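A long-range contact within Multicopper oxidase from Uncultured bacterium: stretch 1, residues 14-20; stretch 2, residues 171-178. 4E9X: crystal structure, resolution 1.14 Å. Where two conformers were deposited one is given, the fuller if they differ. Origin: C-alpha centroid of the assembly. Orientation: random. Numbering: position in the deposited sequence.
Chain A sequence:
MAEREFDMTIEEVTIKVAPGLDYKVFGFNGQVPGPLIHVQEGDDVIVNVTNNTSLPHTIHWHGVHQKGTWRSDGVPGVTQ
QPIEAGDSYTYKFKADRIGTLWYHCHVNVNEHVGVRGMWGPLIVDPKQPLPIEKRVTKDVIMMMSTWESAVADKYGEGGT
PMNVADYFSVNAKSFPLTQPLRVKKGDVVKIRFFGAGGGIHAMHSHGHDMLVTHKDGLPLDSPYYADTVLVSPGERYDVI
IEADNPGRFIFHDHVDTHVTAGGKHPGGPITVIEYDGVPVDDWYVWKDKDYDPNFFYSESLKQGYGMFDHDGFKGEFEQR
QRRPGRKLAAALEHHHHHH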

ATOM      1  N   THR A  14     -13.215  -8.250  27.679  1.00 11.05           N
ATOM      2  CA  THR A  14     -13.986  -8.345  26.431  1.00 11.55           C
ATOM      3  C   THR A  14     -14.518  -6.942  26.047  1.00 10.63           C
ATOM      4  O   THR A  14     -15.092  -6.239  26.876  1.00 12.04           O
ATOM      5  CB  THR A  14     -15.164  -9.325  26.647  1.00 14.10           C
ATOM      6  OG1 THR A  14     -14.646 -10.628  26.969  1.00 14.84           O
ATOM      7  CG2 THR A  14     -16.051  -9.453  25.415  1.00 14.06           C
ATOM      8  N   ILE A  15     -14.319  -6.615  24.779  1.00 10.70           N
ATOM      9  CA  ILE A  15     -14.763  -5.329  24.281  1.00 10.20           C
ATOM     10  C   ILE A  15     -15.841  -5.523  23.255  1.00 10.16           C
ATOM     11  O   ILE A  15     -15.893  -6.552  22.621  1.00 13.32           O
ATOM     12  CB  ILE A  15     -13.580  -4.474  23.684  1.00 10.42           C
ATOM     13  CG1 ILE A  15     -12.848  -5.244  22.599  1.00 10.77           C
ATOM     14  CG2 ILE A  15     -12.660  -4.040  24.813  1.00 12.00           C
ATOM     15  CD1 ILE A  15     -11.880  -4.348  21.808  1.00 12.19           C
ATOM     16  N   LYS A  16     -16.684  -4.550  23.080  1.00 10.23           N
ATOM     17  CA  LYS A  16     -17.664  -4.612  21.996  1.00 10.71           C
ATOM     18  C   LYS A  16     -17.092  -3.866  20.808  1.00 10.95           C
ATOM     19  O   LYS A  16     -16.922  -2.665  20.891  1.00 12.33           O
ATOM     20  CB  LYS A  16     -18.990  -3.963  22.439  1.00 13.81           C
ATOM     21  CG  LYS A  16     -20.054  -4.146  21.339  1.00 21.54           C
ATOM     22  CD  LYS A  16     -21.391  -3.684  21.802  1.00 26.50           C
ATOM     23  CE  LYS A  16     -22.400  -4.699  22.280  1.00 30.64           C
ATOM     24  NZ  LYS A  16     -21.930  -6.018  22.735  1.00 34.27           N
ATOM     25  N   VAL A  17     -16.761  -4.580  19.747  1.00 10.57           N
ATOM     26  CA  VAL A  17     -16.172  -3.940  18.562  1.00 10.57           C
ATOM     27  C   VAL A  17     -17.267  -3.438  17.621  1.00 10.64           C
ATOM     28  O   VAL A  17     -17.145  -2.365  17.037  1.00 11.00           O
ATOM     29  CB  VAL A  17     -15.242  -4.949  17.864  1.00 10.41           C
ATOM     30  CG1 VAL A  17     -14.709  -4.457  16.496  1.00 13.79           C
ATOM     31  CG2 VAL A  17     -14.051  -5.274  18.715  1.00 12.90           C
ATOM     32  N   ALA A  18     -18.336  -4.248  17.458  1.00 11.27           N
ATOM     33  CA  ALA A  18     -19.395  -3.933  16.517  1.00 11.73           C
ATOM     34  C   ALA A  18     -20.709  -4.442  17.143  1.00 12.34           C
ATOM     35  O   ALA A  18     -20.612  -5.297  18.051  1.00 15.33           O
ATOM     36  CB  ALA A  18     -19.112  -4.684  15.208  1.00 12.27           C
ATOM     37  N   PRO A  19     -21.868  -4.038  16.668  1.00 14.31           N
ATOM     38  CA  PRO A  19     -23.139  -4.636  17.120  1.00 16.33           C
ATOM     39  C   PRO A  19     -22.999  -6.148  16.920  1.00 18.17           C
ATOM     40  O   PRO A  19     -22.634  -6.667  15.822  1.00 22.99           O
ATOM     41  CB  PRO A  19     -24.122  -3.997  16.182  1.00 18.66           C
ATOM     42  CG  PRO A  19     -23.530  -2.632  15.909  1.00 16.20           C
ATOM     43  CD  PRO A  19     -22.095  -3.013  15.618  1.00 17.20           C
ATOM     44  N   GLY A  20     -23.184  -6.887  18.036  1.00 23.99           N
ATOM     45  CA  GLY A  20     -23.054  -8.317  17.977  1.00 28.43           C
ATOM     46  C   GLY A  20     -21.697  -8.953  17.838  1.00 28.46           C
ATOM     47  O   GLY A  20     -21.616 -10.191  17.715  1.00 33.66           O
ATOM     48  N   ASN A 171     -10.007   2.980  16.508  1.00  7.05           N
ATOM     49  CA  ASN A 171     -10.001   2.971  17.988  1.00  8.83           C
ATOM     50  C   ASN A 171     -10.911   1.877  18.511  1.00  7.87           C
ATOM     51  O   ASN A 171     -11.674   2.091  19.462  1.00  8.79           O
ATOM     52  CB  ASN A 171     -10.356   4.346  18.548  1.00  8.23           C
ATOM     53  CG  ASN A 171      -9.275   5.352  18.163  1.00  7.49           C
ATOM     54  OD1 ASN A 171      -8.235   4.961  17.656  1.00  8.38           O
ATOM     55  ND2 ASN A 171      -9.532   6.655  18.351  1.00  8.56           N
ATOM     56  N   ALA A 172     -10.815   0.707  17.870  1.00  7.70           N
ATOM     57  CA  ALA A 172     -11.491  -0.538  18.295  1.00  9.01           C
ATOM     58  C   ALA A 172     -13.017  -0.485  18.227  1.00  8.43           C
ATOM     59  O   ALA A 172     -13.662  -1.351  18.825  1.00 10.38           O
ATOM     60  CB  ALA A 172     -11.022  -0.996  19.675  1.00 10.48           C
ATOM     61  N   LYS A 173     -13.605   0.429  17.454  1.00  8.21           N
ATOM     62  CA  LYS A 173     -15.042   0.348  17.182  0.50  8.71           C
ATOM     63  C   LYS A 173     -15.272   0.425  15.678  1.00  9.07           C
ATOM     64  O   LYS A 173     -14.570   1.081  14.920  1.00  8.76           O
ATOM     65  CB  LYS A 173     -15.811   1.438  17.956  0.50 12.21           C
ATOM     66  CG  LYS A 173     -15.365   1.540  19.424  0.50 12.32           C
ATOM     67  CD  LYS A 173     -16.364   2.111  20.411  0.50 15.44           C
ATOM     68  CE  LYS A 173     -15.688   2.488  21.736  0.50 11.96           C
ATOM     69  NZ  LYS A 173     -15.424   1.265  22.555  0.50 11.26           N
ATOM     70  N   SER A 174     -16.329  -0.288  15.287  1.00  9.40           N
ATOM     71  CA  SER A 174     -16.852  -0.325  13.926  1.00  9.57           C
ATOM     72  C   SER A 174     -18.143   0.504  13.844  1.00  9.87           C
ATOM     73  O   SER A 174     -19.026   0.345  14.712  1.00  9.82           O
ATOM     74  CB  SER A 174     -17.105  -1.799  13.594  1.00 10.64           C
ATOM     75  OG  SER A 174     -17.793  -1.977  12.340  1.00 10.79           O
ATOM     76  N   PHE A 175     -18.256   1.373  12.846  1.00  9.45           N
ATOM     77  CA  PHE A 175     -19.453   2.153  12.636  1.00 10.30           C
ATOM     78  C   PHE A 175     -20.679   1.247  12.671  1.00 10.94           C
ATOM     79  O   PHE A 175     -20.658   0.192  12.019  1.00 11.66           O
ATOM     80  CB  PHE A 175     -19.332   2.835  11.258  1.00 10.20           C
ATOM     81  CG  PHE A 175     -20.548   3.731  10.979  1.00 10.82           C
ATOM     82  CD1 PHE A 175     -20.540   5.063  11.374  1.00 11.44           C
ATOM     83  CD2 PHE A 175     -21.666   3.233  10.343  1.00 13.14           C
ATOM     84  CE1 PHE A 175     -21.664   5.871  11.158  1.00 12.18           C
ATOM     85  CE2 PHE A 175     -22.776   4.030  10.144  1.00 16.02           C
ATOM     86  CZ  PHE A 175     -22.796   5.352  10.552  1.00 15.09           C
ATOM     87  N   PRO A 176     -21.790   1.597  13.334  1.00 10.86           N
ATOM     88  CA  PRO A 176     -22.082   2.903  13.944  1.00 10.78           C
ATOM     89  C   PRO A 176     -21.616   3.163  15.363  1.00 10.69           C
ATOM     90  O   PRO A 176     -21.990   4.187  15.934  1.00 10.61           O
ATOM     91  CB  PRO A 176     -23.622   2.897  13.968  1.00 13.35           C
ATOM     92  CG  PRO A 176     -23.936   1.461  14.255  1.00 15.22           C
ATOM     93  CD  PRO A 176     -22.939   0.683  13.371  1.00 12.58           C
ATOM     94  N   LEU A 177     -20.809   2.260  15.901  1.00 10.07           N
ATOM     95  CA  LEU A 177     -20.328   2.374  17.295  1.00 10.38           C
ATOM     96  C   LEU A 177     -19.136   3.293  17.425  1.00 10.24           C
ATOM     97  O   LEU A 177     -18.684   3.566  18.548  1.00 11.31           O
ATOM     98  CB  LEU A 177     -20.021   1.011  17.896  1.00 11.77           C
ATOM     99  CG  LEU A 177     -21.224   0.049  17.976  1.00 13.21           C
ATOM    100  CD1 LEU A 177     -20.810  -1.237  18.701  1.00 18.26           C
ATOM    101  CD2 LEU A 177     -22.421   0.731  18.629  1.00 17.73           C
ATOM    102  N   THR A 178     -18.589   3.781  16.327  1.00  8.94           N
ATOM    103  CA  THR A 178     -17.609   4.865  16.374  1.00  8.33           C
ATOM    104  C   THR A 178     -18.318   6.140  16.831  1.00  8.71           C
ATOM    105  O   THR A 178     -19.511   6.158  17.109  1.00 10.06           O
ATOM    106  CB  THR A 178     -16.970   5.028  14.982  1.00  8.49           C
ATOM    107  OG1 THR A 178     -18.077   5.126  14.089  1.00  9.65           O
ATOM    108  CG2 THR A 178     -16.145   3.835  14.567  1.00  9.40           C
TER
HETATM  109  O   HOH W   1     -14.335  -1.655  21.435  1.00 14.32           O
HETATM  110  O   HOH W   2     -17.540  -0.394  22.384  1.00 18.86           O

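Segments distant in sequence can meet through as little as one direct backbone hydrogen bond, with small side chains packing beside it and larger ones filling what remains. The contact between the strand ending at Ala18 and the irregular segment 171-178 is a compact example, burying 383 Å² in all. Its anchor is Ser174 N donating to Val17 O at 2.8 Å; the same oxygen receives a CA-H...O contact from Lys173 CA at 3.4 Å. Beside this anchor the methyl of Ala18 meets Ser174, CB to CB, at 3.9 Å, two small side chains packed against each other next to the hydrogen bond.

The main bump is Leu177. Its backbone N bonds to Ser174 O (2.9 Å), closing a turn that contains the cis peptide before Pro176, and its CA-to-CB bond points toward the first stretch. Leu177 CD1 settles into a shallow hollow at the end of the strand and the start of the loop, 3.8 Å from Pro19 CD, 3.6 Å from Ala18 C and 4.0 Å from the aliphatic Lys16 CD. The rigid ring of Pro19 also reaches Pro176, CG to CD, at 4.2 Å.

At the other end, Ile15 CD1 extends to Ala172 CB at 4.1 Å. Between Lys16 O and Ala172 O, 4.1 Å apart, no direct bond forms; water 1 bridges them, at 2.8 and 2.7 Å respectively.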